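Local coordinates for protein sortase B (Clostridium perfringens, PDB 5YFK) that probably acts as a class B sortase, a cysteine transpeptidase that joins surface proteins to the cell wall, crystallised here with its nucleophilic cysteine replaced by serine, at residues T149-S154 and D193-N198; F57-E62 and K137-Y142; N103-I108 and K168-N173. The protein carries 1 engineered substitution. All blocks are in the same frame, centred on the assembly; numbering follows the deposited sequence.

All three contacts belong to the sortase beta barrel. Interaction 2 pairs its first and fifth strands, and interactions 1 and 3 hold two parts of the long connection between strands 146-159 and 203-210 against it. Interactions 1 and 2 have centres about 15 Å apart and meet directly: adjacent strands bring Ile152 N to 2.8 Å from Lys137 O, probably a hydrogen bond. Interactions 2 and 3, with centres about 19 Å apart, touch through Phe57 CZ and Ile108 CG2 at 4.1 Å. Interactions 1 and 3 do not touch; their nearest atoms are about 5 Å apart. All lie away from the predicted catalytic residues His113, Arg217 and Ser209, the last an engineered replacement.

Interaction 1: T149-S154 and D193-N198; sequences TFEIFS and DGIDLN
The loop 193-198 runs past strand 146-159, on the side where Glu151 and Phe153 project, after Asp193 and Gly194, the latter turning with a positive phi. Ile195 makes the first real contact. Its CG1 is anti to the backbone N (chi1 -158°), and CD1 reaches in over the stretched chain of Glu151, which runs past it in the opposite direction. Ile195 CD1 comes to 3.6 Å from Glu151 CG and 3.4 Å from Glu151 CD, and it also meets Phe153 CB at 3.9 Å. The carbonyl of Ile195 turns to Lys223 on strand 216-225, which ties the loop to the neighbouring strand. Asp196 takes a positive phi and swings the chain round; its O accepts Asn198 ND2 at 3.0 Å, a bond lying close to the amide plane. Leu197 follows, CG anti to its N, and meets the Phe153 ring roughly at right angles. Its CD1 sits over one face, 4.2 Å from the ring centroid, a CH-pi contact, while Leu197 CD2 rests 3.6 Å from Phe153 CE1. The ring is presented from a classic beta bulge, where Phe153 and Ser154 both face Val221, with chi1 in the crowded position at 68°. No hydrogen bond joins the two segments, so their mutual grip is van der Waals and CH-pi packing; Glu151 contributes CB, CG and its carboxylate carbon, although the group is charged, and its OE2 has a long, weak ion pair with Arg192.

Interaction 2: F57-E62 and K137-Y142; sequences FWIKVE and KYVTLY
Backbone hydrogen bonds set the register of residues 57-61 and 138-142, whose strand axes run antiparallel at 163°. Trp58 and Tyr142 form one hydrogen-bonded pair, with Trp58 N giving to Tyr142 O at 2.9 Å and Tyr142 N returning a bond to Trp58 O. Lys60 and Thr140 form the next, and Glu62 N continues the series with a longer bond to Tyr138 O. Between them, at the non-hydrogen-bonded positions, Leu141 CA approaches Trp58 O at 3.1 Å in a CA-H...O contact.

At the far end a carboxylate extends the pattern. Glu62 stretches its chain, CG anti to the backbone N, so that OE1 accepts two main-chain donors: Tyr138 N at 3.1 Å on the anti lone pair, and Lys137 N at 3.0 Å from above the carboxylate plane. Two N-H groups thus grip one oxygen, which probably helps to keep it charged. That carboxylate lies beside the Tyr138 ring, the two planes 26° apart. A water is hydrogen-bonded to Thr140 OG1 at 2.8 Å and donates to Lys60 O.

Apolar side chains fill the face carrying Ile59, Val61, Val139 and Leu141. Val139 CG1 is shared, 3.9 Å from both Ile59 CG1 and Val61 CG2. Leu141 CD2 lies against Ile59 CG1 and the Phe57 ring, the side chains pointing the same way. On the other face Trp58 and Tyr142 meet only at their CB atoms; Trp58 NE1 turns to Asp67, and Lys60 NZ to the carbonyls of Thr64 and Ile66. This pairing of the first strand with the fifth closes the eight-stranded sheet of the sortase beta barrel.

Interaction 3: N103-I108 and K168-N173; sequences NDDSNI and KTKFSN
Two bends in Lys170, at chi2 (-63°) and chi4 (-74°), fold its chain back so that NZ meets Asp105, whose CG lies beside its own backbone N; Asn107 instead has CG anti to N (chi1 -173°) and reaches toward Lys168. Together they fasten the start of strand 107-111 to the long connection between strands 146-159 and 203-210 of the sortase B fold, just ahead of helix 174-186. The salt bridge is tightest at Asp105 OD2, 2.7 Å from Lys170 NZ on the syn lone pair; OD1 adds only a weak bond. OD2 also accepts from Asn101 N and Asn100 ND2, and Lys170 NZ gives to Glu99 O, so each member of the charged pair has further partners, which would favour an ionised carboxylate.

Asn107 ND2 donates to Lys168 O at 2.9 Å, coming from above the carbonyl plane, and its OD1 is taken by Thr205 OG1, fixing the amide's flip. Asn107 CB faces the edge of the Phe171 ring at CE2, 4.4 Å away, while that ring meets Tyr177 and Tyr180 of the helix. One water bridges the main chains, accepting from Ser106 N at 2.9 Å and donating to Thr169 O at a short 2.5 Å.

Interaction 1: T149-S154 and D193-N198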
loop_
_atom_site.group_PDB
_atom_site.type_symbol
_atom_site.label_atom_id
_atom_site.label_comp_id
_atom_site.label_asym_id
_atom_site.label_seq_id
_atom_site.Cartn_x
_atom_site.Cartn_y
_atom_site.Cartn_z
ATOM N N THR A 149 -10.431 -6.343 -1.899
ATOM C CA THR A 149 -10.257 -5.395 -2.995
ATOM C C THR A 149 -10.591 -3.969 -2.551
ATOM O O THR A 149 -11.579 -3.750 -1.874
ATOM C CB THR A 149 -11.163 -5.768 -4.175
ATOM O OG1 THR A 149 -10.925 -7.132 -4.536
ATOM C CG2 THR A 149 -10.887 -4.862 -5.374
ATOM N N PHE A 150 -9.748 -3.022 -2.954
ATOM C CA PHE A 150 -9.924 -1.593 -2.658
ATOM C C PHE A 150 -9.947 -0.775 -3.956
ATOM O O PHE A 150 -9.205 -1.072 -4.900
ATOM C CB PHE A 150 -8.752 -1.122 -1.792
ATOM C CG PHE A 150 -8.768 -1.692 -0.402
ATOM C CD1 PHE A 150 -8.311 -2.978 -0.171
ATOM C CD2 PHE A 150 -9.046 -0.880 0.688
ATOM C CE1 PHE A 150 -8.285 -3.488 1.127
ATOM C CE2 PHE A 150 -9.168 -1.424 1.962
ATOM C CZ PHE A 150 -8.789 -2.743 2.174
ATOM N N GLU A 151 -10.929 0.113 -4.102
ATOM C CA GLU A 151 -11.005 0.901 -5.312
ATOM C C GLU A 151 -10.437 2.296 -5.070
ATOM O O GLU A 151 -10.797 2.950 -4.119
ATOM C CB GLU A 151 -12.435 1.026 -5.826
ATOM C CG GLU A 151 -12.482 1.672 -7.187
ATOM C CD GLU A 151 -13.889 1.829 -7.733
ATOM O OE1 GLU A 151 -14.803 1.157 -7.219
ATOM O OE2 GLU A 151 -14.006 2.435 -8.820
ATOM N N ILE A 152 -9.453 2.654 -5.880
ATOM C CA ILE A 152 -8.734 3.928 -5.761
ATOM C C ILE A 152 -9.678 5.053 -6.082
ATOM O O ILE A 152 -10.336 5.021 -7.137
ATOM C CB ILE A 152 -7.560 3.990 -6.754
ATOM C CG1 ILE A 152 -6.493 2.983 -6.323
ATOM C CG2 ILE A 152 -6.987 5.404 -6.797
ATOM C CD1 ILE A 152 -5.445 2.706 -7.374
ATOM N N PHE A 153 -9.748 6.028 -5.187
ATOM C CA PHE A 153 -10.635 7.193 -5.366
ATOM C C PHE A 153 -9.868 8.528 -5.300
ATOM O O PHE A 153 -10.423 9.595 -5.574
ATOM C CB PHE A 153 -11.813 7.150 -4.374
ATOM C CG PHE A 153 -11.430 7.334 -2.938
ATOM C CD1 PHE A 153 -11.272 8.600 -2.408
ATOM C CD2 PHE A 153 -11.044 6.229 -2.164
ATOM C CE1 PHE A 153 -10.798 8.776 -1.122
ATOM C CE2 PHE A 153 -10.690 6.392 -0.840
ATOM C CZ PHE A 153 -10.625 7.671 -0.296
ATOM N N SER A 154 -8.648 8.483 -4.787
ATOM C CA SER A 154 -7.852 9.722 -4.647
ATOM C C SER A 154 -6.417 9.493 -5.069
ATOM O O SER A 154 -5.795 8.526 -4.653
ATOM C CB SER A 154 -7.878 10.237 -3.216
ATOM O OG SER A 154 -7.122 11.443 -3.111
ATOM N N ASP A 193 -16.172 8.439 -10.079
ATOM C CA ASP A 193 -17.620 8.534 -10.070
ATOM C C ASP A 193 -18.244 7.329 -9.374
ATOM O O ASP A 193 -17.826 6.192 -9.595
ATOM C CB ASP A 193 -18.153 8.615 -11.504
ATOM C CG ASP A 193 -17.752 9.893 -12.211
ATOM O OD1 ASP A 193 -17.393 10.884 -11.535
ATOM O OD2 ASP A 193 -17.919 9.944 -13.447
ATOM N N GLY A 194 -19.245 7.590 -8.533
ATOM C CA GLY A 194 -20.141 6.544 -8.029
ATOM C C GLY A 194 -19.524 5.689 -6.927
ATOM O O GLY A 194 -19.998 4.594 -6.640
ATOM N N ILE A 195 -18.479 6.202 -6.296
ATOM C CA ILE A 195 -17.687 5.423 -5.340
ATOM C C ILE A 195 -18.364 5.376 -3.954
ATOM O O ILE A 195 -17.948 4.615 -3.082
ATOM C CB ILE A 195 -16.253 5.997 -5.222
ATOM C CG1 ILE A 195 -15.283 4.940 -4.686
ATOM C CG2 ILE A 195 -16.214 7.221 -4.325
ATOM C CD1 ILE A 195 -14.279 4.475 -5.710
ATOM N N ASP A 196 -19.477 6.099 -3.805
ATOM C CA ASP A 196 -20.205 6.197 -2.523
ATOM C C ASP A 196 -19.246 6.183 -1.317
ATOM O O ASP A 196 -19.431 5.403 -0.377
ATOM C CB ASP A 196 -21.190 5.032 -2.429
ATOM C CG ASP A 196 -22.209 5.184 -1.303
ATOM O OD1 ASP A 196 -22.392 6.299 -0.786
ATOM O OD2 ASP A 196 -22.707 4.137 -0.831
ATOM N N LEU A 197 -18.385 7.188 -1.225
ATOM C CA LEU A 197 -17.438 7.245 -0.134
ATOM C C LEU A 197 -18.188 7.714 1.117
ATOM O O LEU A 197 -18.947 8.704 1.072
ATOM C CB LEU A 197 -16.284 8.200 -0.455
ATOM C CG LEU A 197 -15.121 8.167 0.543
ATOM C CD1 LEU A 197 -14.454 6.804 0.595
ATOM C CD2 LEU A 197 -14.094 9.268 0.262
ATOM N N ASN A 198 -18.036 6.964 2.200
ATOM C CA ASN A 198 -18.797 7.232 3.422
ATOM C C ASN A 198 -18.152 6.656 4.679
ATOM O O ASN A 198 -17.231 5.854 4.617
ATOM C CB ASN A 198 -20.235 6.732 3.250
ATOM C CG ASN A 198 -20.365 5.229 3.403
ATOM O OD1 ASN A 198 -20.538 4.727 4.517
ATOM N ND2 ASN A 198 -20.348 4.513 2.302
#

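Interaction 2: F57-E62 and K137-Y142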
loop_
_atom_site.group_PDB
_atom_site.type_symbol
_atom_site.label_atom_id
_atom_site.label_comp_id
_atom_site.label_asym_id
_atom_site.label_seq_id
_atom_site.Cartn_x
_atom_site.Cartn_y
_atom_site.Cartn_z
ATOM N N PHE A 57 0.672 -8.993 5.091
ATOM C CA PHE A 57 -0.217 -9.269 3.977
ATOM C C PHE A 57 0.508 -9.104 2.642
ATOM O O PHE A 57 1.632 -8.588 2.585
ATOM C CB PHE A 57 -1.476 -8.360 4.027
ATOM C CG PHE A 57 -1.174 -6.887 4.097
ATOM C CD1 PHE A 57 -1.125 -6.124 2.945
ATOM C CD2 PHE A 57 -1.139 -6.233 5.323
ATOM C CE1 PHE A 57 -0.863 -4.759 3.006
ATOM C CE2 PHE A 57 -0.981 -4.849 5.394
ATOM C CZ PHE A 57 -0.881 -4.104 4.221
ATOM N N TRP A 58 -0.168 -9.487 1.564
ATOM C CA TRP A 58 0.359 -9.300 0.225
ATOM C C TRP A 58 -0.418 -8.160 -0.474
ATOM O O TRP A 58 -1.622 -7.988 -0.271
ATOM C CB TRP A 58 0.241 -10.598 -0.585
ATOM C CG TRP A 58 1.069 -10.577 -1.850
ATOM C CD1 TRP A 58 0.779 -9.924 -3.014
ATOM C CD2 TRP A 58 2.389 -11.096 -2.007
ATOM N NE1 TRP A 58 1.802 -10.067 -3.902
ATOM C CE2 TRP A 58 2.852 -10.680 -3.272
ATOM C CE3 TRP A 58 3.258 -11.793 -1.161
ATOM C CZ2 TRP A 58 4.050 -11.103 -3.784
ATOM C CZ3 TRP A 58 4.466 -12.207 -1.665
ATOM C CH2 TRP A 58 4.866 -11.845 -2.965
ATOM N N ILE A 59 0.294 -7.369 -1.247
ATOM C CA ILE A 59 -0.334 -6.299 -2.030
ATOM C C ILE A 59 -0.021 -6.495 -3.513
ATOM O O ILE A 59 1.132 -6.685 -3.912
ATOM C CB ILE A 59 0.150 -4.907 -1.544
ATOM C CG1 ILE A 59 -0.605 -3.780 -2.244
ATOM C CG2 ILE A 59 1.634 -4.730 -1.723
ATOM C CD1 ILE A 59 -0.399 -2.414 -1.598
ATOM N N LYS A 60 -1.044 -6.274 -4.328
ATOM C CA LYS A 60 -0.896 -6.220 -5.750
ATOM C C LYS A 60 -1.720 -5.076 -6.303
ATOM O O LYS A 60 -2.925 -4.981 -6.036
ATOM C CB LYS A 60 -1.340 -7.553 -6.377
ATOM C CG LYS A 60 -1.358 -7.559 -7.910
ATOM C CD LYS A 60 0.031 -7.416 -8.495
ATOM C CE LYS A 60 0.030 -6.728 -9.855
ATOM N NZ LYS A 60 1.382 -6.196 -10.181
ATOM N N VAL A 61 -1.110 -4.305 -7.193
ATOM C CA VAL A 61 -1.801 -3.155 -7.782
ATOM C C VAL A 61 -1.983 -3.341 -9.269
ATOM O O VAL A 61 -1.036 -3.570 -10.020
ATOM C CB VAL A 61 -1.121 -1.811 -7.476
ATOM C CG1 VAL A 61 -1.875 -0.656 -8.154
ATOM C CG2 VAL A 61 -1.070 -1.581 -5.968
ATOM N N GLU A 62 -3.247 -3.303 -9.668
ATOM C CA GLU A 62 -3.645 -3.616 -11.023
ATOM C C GLU A 62 -2.915 -2.709 -11.974
ATOM O O GLU A 62 -2.754 -1.511 -11.712
ATOM C CB GLU A 62 -5.162 -3.393 -11.159
ATOM C CG GLU A 62 -5.685 -3.278 -12.580
ATOM C CD GLU A 62 -7.205 -3.058 -12.637
ATOM O OE1 GLU A 62 -7.730 -2.232 -11.859
ATOM O OE2 GLU A 62 -7.864 -3.638 -13.527
ATOM N N LYS A 137 -8.161 0.662 -11.461
ATOM C CA LYS A 137 -9.024 1.090 -10.365
ATOM C C LYS A 137 -8.624 0.413 -9.034
ATOM O O LYS A 137 -9.054 0.858 -7.971
ATOM C CB LYS A 137 -10.485 0.753 -10.691
ATOM C CG LYS A 137 -11.109 1.612 -11.779
ATOM C CD LYS A 137 -12.582 1.251 -11.937
ATOM C CE LYS A 137 -13.188 1.924 -13.154
ATOM N NZ LYS A 137 -14.624 1.555 -13.290
ATOM N N TYR A 138 -8.057 -0.785 -9.108
ATOM C CA TYR A 138 -8.114 -1.712 -7.960
ATOM C C TYR A 138 -6.768 -2.038 -7.372
ATOM O O TYR A 138 -5.783 -2.226 -8.092
ATOM C CB TYR A 138 -8.802 -3.012 -8.326
ATOM C CG TYR A 138 -10.178 -2.789 -8.855
ATOM C CD1 TYR A 138 -11.164 -2.209 -8.065
ATOM C CD2 TYR A 138 -10.475 -3.089 -10.172
ATOM C CE1 TYR A 138 -12.413 -1.943 -8.574
ATOM C CE2 TYR A 138 -11.703 -2.751 -10.710
ATOM C CZ TYR A 138 -12.680 -2.239 -9.893
ATOM O OH TYR A 138 -13.895 -1.912 -10.437
ATOM N N VAL A 139 -6.762 -2.099 -6.043
ATOM C CA VAL A 139 -5.664 -2.665 -5.252
ATOM C C VAL A 139 -6.196 -3.910 -4.528
ATOM O O VAL A 139 -7.278 -3.906 -3.919
ATOM C CB VAL A 139 -5.138 -1.643 -4.228
ATOM C CG1 VAL A 139 -3.959 -2.175 -3.430
ATOM C CG2 VAL A 139 -4.770 -0.348 -4.899
ATOM N N THR A 140 -5.500 -5.012 -4.711
ATOM C CA THR A 140 -5.832 -6.258 -4.035
ATOM C C THR A 140 -4.891 -6.550 -2.861
ATOM O O THR A 140 -3.682 -6.409 -2.991
ATOM C CB THR A 140 -5.779 -7.414 -5.053
ATOM O OG1 THR A 140 -6.453 -7.005 -6.247
ATOM C CG2 THR A 140 -6.486 -8.648 -4.503
ATOM N N LEU A 141 -5.459 -6.862 -1.702
ATOM C CA LEU A 141 -4.665 -7.389 -0.574
ATOM C C LEU A 141 -4.990 -8.843 -0.315
ATOM O O LEU A 141 -6.114 -9.268 -0.500
ATOM C CB LEU A 141 -4.923 -6.594 0.710
ATOM C CG LEU A 141 -4.740 -5.084 0.620
ATOM C CD1 LEU A 141 -4.978 -4.420 1.965
ATOM C CD2 LEU A 141 -3.379 -4.720 0.018
ATOM N N TYR A 142 -4.034 -9.564 0.253
ATOM C CA TYR A 142 -4.324 -10.881 0.799
ATOM C C TYR A 142 -3.797 -10.983 2.199
ATOM O O TYR A 142 -2.614 -10.752 2.412
ATOM C CB TYR A 142 -3.679 -11.962 -0.050
ATOM C CG TYR A 142 -4.207 -13.333 0.288
ATOM C CD1 TYR A 142 -3.663 -14.076 1.334
ATOM C CD2 TYR A 142 -5.173 -13.928 -0.499
ATOM C CE1 TYR A 142 -4.104 -15.380 1.582
ATOM C CE2 TYR A 142 -5.662 -15.182 -0.209
ATOM C CZ TYR A 142 -5.109 -15.906 0.823
ATOM O OH TYR A 142 -5.560 -17.184 1.031
HETATM O O HOH W 1 -5.460 -5.223 -8.108
#

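Interaction 3: N103-I108 and K168-N173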
loop_
_atom_site.group_PDB
_atom_site.type_symbol
_atom_site.label_atom_id
_atom_site.label_comp_id
_atom_site.label_asym_id
_atom_site.label_seq_id
_atom_site.Cartn_x
_atom_site.Cartn_y
_atom_site.Cartn_z
ATOM N N ASN A 103 -6.310 -5.106 12.701
ATOM C CA ASN A 103 -7.645 -5.620 13.043
ATOM C C ASN A 103 -8.685 -4.527 13.203
ATOM O O ASN A 103 -9.867 -4.742 12.918
ATOM C CB ASN A 103 -7.584 -6.451 14.322
ATOM C CG ASN A 103 -6.768 -7.717 14.148
ATOM O OD1 ASN A 103 -6.917 -8.432 13.156
ATOM N ND2 ASN A 103 -5.804 -7.918 15.035
ATOM N N ASP A 104 -8.234 -3.357 13.660
ATOM C CA ASP A 104 -9.143 -2.297 14.088
ATOM C C ASP A 104 -9.196 -1.091 13.165
ATOM O O ASP A 104 -10.273 -0.476 12.994
ATOM C CB ASP A 104 -8.801 -1.839 15.504
ATOM C CG ASP A 104 -8.834 -2.976 16.515
ATOM O OD1 ASP A 104 -9.373 -4.062 16.202
ATOM O OD2 ASP A 104 -8.378 -2.741 17.652
ATOM N N ASP A 105 -8.047 -0.666 12.649
ATOM C CA ASP A 105 -7.955 0.691 12.102
ATOM C C ASP A 105 -8.774 0.856 10.795
ATOM O O ASP A 105 -8.827 -0.050 9.958
ATOM C CB ASP A 105 -6.491 1.057 11.868
ATOM C CG ASP A 105 -5.710 1.252 13.160
ATOM O OD1 ASP A 105 -6.322 1.256 14.261
ATOM O OD2 ASP A 105 -4.469 1.343 13.066
ATOM N N SER A 106 -9.376 2.029 10.606
ATOM C CA SER A 106 -10.146 2.296 9.378
ATOM C C SER A 106 -9.261 2.728 8.182
ATOM O O SER A 106 -9.717 2.715 7.038
ATOM C CB SER A 106 -11.256 3.324 9.649
ATOM O OG SER A 106 -12.432 2.666 10.108
ATOM N N ASN A 107 -8.010 3.104 8.447
ATOM C CA ASN A 107 -7.057 3.463 7.364
ATOM C C ASN A 107 -5.799 2.640 7.532
ATOM O O ASN A 107 -5.100 2.784 8.527
ATOM C CB ASN A 107 -6.706 4.937 7.420
ATOM C CG ASN A 107 -5.862 5.401 6.244
ATOM O OD1 ASN A 107 -5.710 4.694 5.226
ATOM N ND2 ASN A 107 -5.337 6.615 6.359
ATOM N N ILE A 108 -5.545 1.771 6.569
ATOM C CA ILE A 108 -4.317 0.989 6.529
ATOM C C ILE A 108 -3.320 1.788 5.688
ATOM O O ILE A 108 -3.571 2.091 4.521
ATOM C CB ILE A 108 -4.574 -0.381 5.905
ATOM C CG1 ILE A 108 -5.666 -1.115 6.701
ATOM C CG2 ILE A 108 -3.267 -1.185 5.834
ATOM C CD1 ILE A 108 -6.304 -2.281 5.975
ATOM N N LYS A 168 -3.622 9.873 9.079
ATOM C CA LYS A 168 -4.087 9.343 10.362
ATOM C C LYS A 168 -4.536 7.890 10.160
ATOM O O LYS A 168 -5.142 7.572 9.124
ATOM C CB LYS A 168 -5.303 10.134 10.856
ATOM C CG LYS A 168 -5.046 11.600 11.187
ATOM C CD LYS A 168 -6.360 12.361 11.292
ATOM C CE LYS A 168 -7.141 11.985 12.554
ATOM N NZ LYS A 168 -8.426 12.740 12.692
ATOM N N THR A 169 -4.278 7.045 11.166
ATOM C CA THR A 169 -4.787 5.666 11.221
ATOM C C THR A 169 -5.894 5.476 12.275
ATOM O O THR A 169 -6.666 4.523 12.212
ATOM C CB THR A 169 -3.659 4.674 11.545
ATOM O OG1 THR A 169 -3.012 5.053 12.771
ATOM C CG2 THR A 169 -2.584 4.658 10.421
ATOM N N LYS A 170 -6.048 6.468 13.135
ATOM C CA LYS A 170 -6.870 6.370 14.320
ATOM C C LYS A 170 -7.831 7.529 14.248
ATOM O O LYS A 170 -7.405 8.644 13.990
ATOM C CB LYS A 170 -6.020 6.533 15.589
ATOM C CG LYS A 170 -4.974 5.449 15.797
ATOM C CD LYS A 170 -5.635 4.087 15.975
ATOM C CE LYS A 170 -4.659 3.020 16.463
ATOM N NZ LYS A 170 -3.730 2.564 15.393
ATOM N N PHE A 171 -9.110 7.277 14.531
ATOM C CA PHE A 171 -10.105 8.350 14.562
ATOM C C PHE A 171 -10.896 8.431 15.879
ATOM O O PHE A 171 -11.263 7.412 16.451
ATOM C CB PHE A 171 -11.040 8.210 13.372
ATOM C CG PHE A 171 -10.329 8.298 12.050
ATOM C CD1 PHE A 171 -9.981 9.523 11.538
ATOM C CD2 PHE A 171 -9.784 7.154 11.469
ATOM C CE1 PHE A 171 -9.200 9.615 10.398
ATOM C CE2 PHE A 171 -8.985 7.235 10.344
ATOM C CZ PHE A 171 -8.647 8.474 9.837
ATOM N N SER A 172 -11.151 9.650 16.355
ATOM C CA SER A 172 -11.928 9.827 17.588
ATOM C C SER A 172 -13.301 9.188 17.409
ATOM O O SER A 172 -13.595 8.156 18.009
ATOM C CB SER A 172 -12.078 11.314 17.924
ATOM O OG SER A 172 -10.835 11.879 18.322
ATOM N N ASN A 173 -14.013 9.657 16.391
ATOM C CA ASN A 173 -15.404 9.279 16.171
ATOM C C ASN A 173 -15.705 9.277 14.688
ATOM O O ASN A 173 -14.847 9.646 13.886
ATOM C CB ASN A 173 -16.347 10.253 16.887
ATOM C CG ASN A 173 -16.023 11.709 16.594
ATOM O OD1 ASN A 173 -15.935 12.114 15.442
ATOM N ND2 ASN A 173 -15.955 12.521 17.642
HETATM O O HOH W 2 -9.089 3.933 12.737
#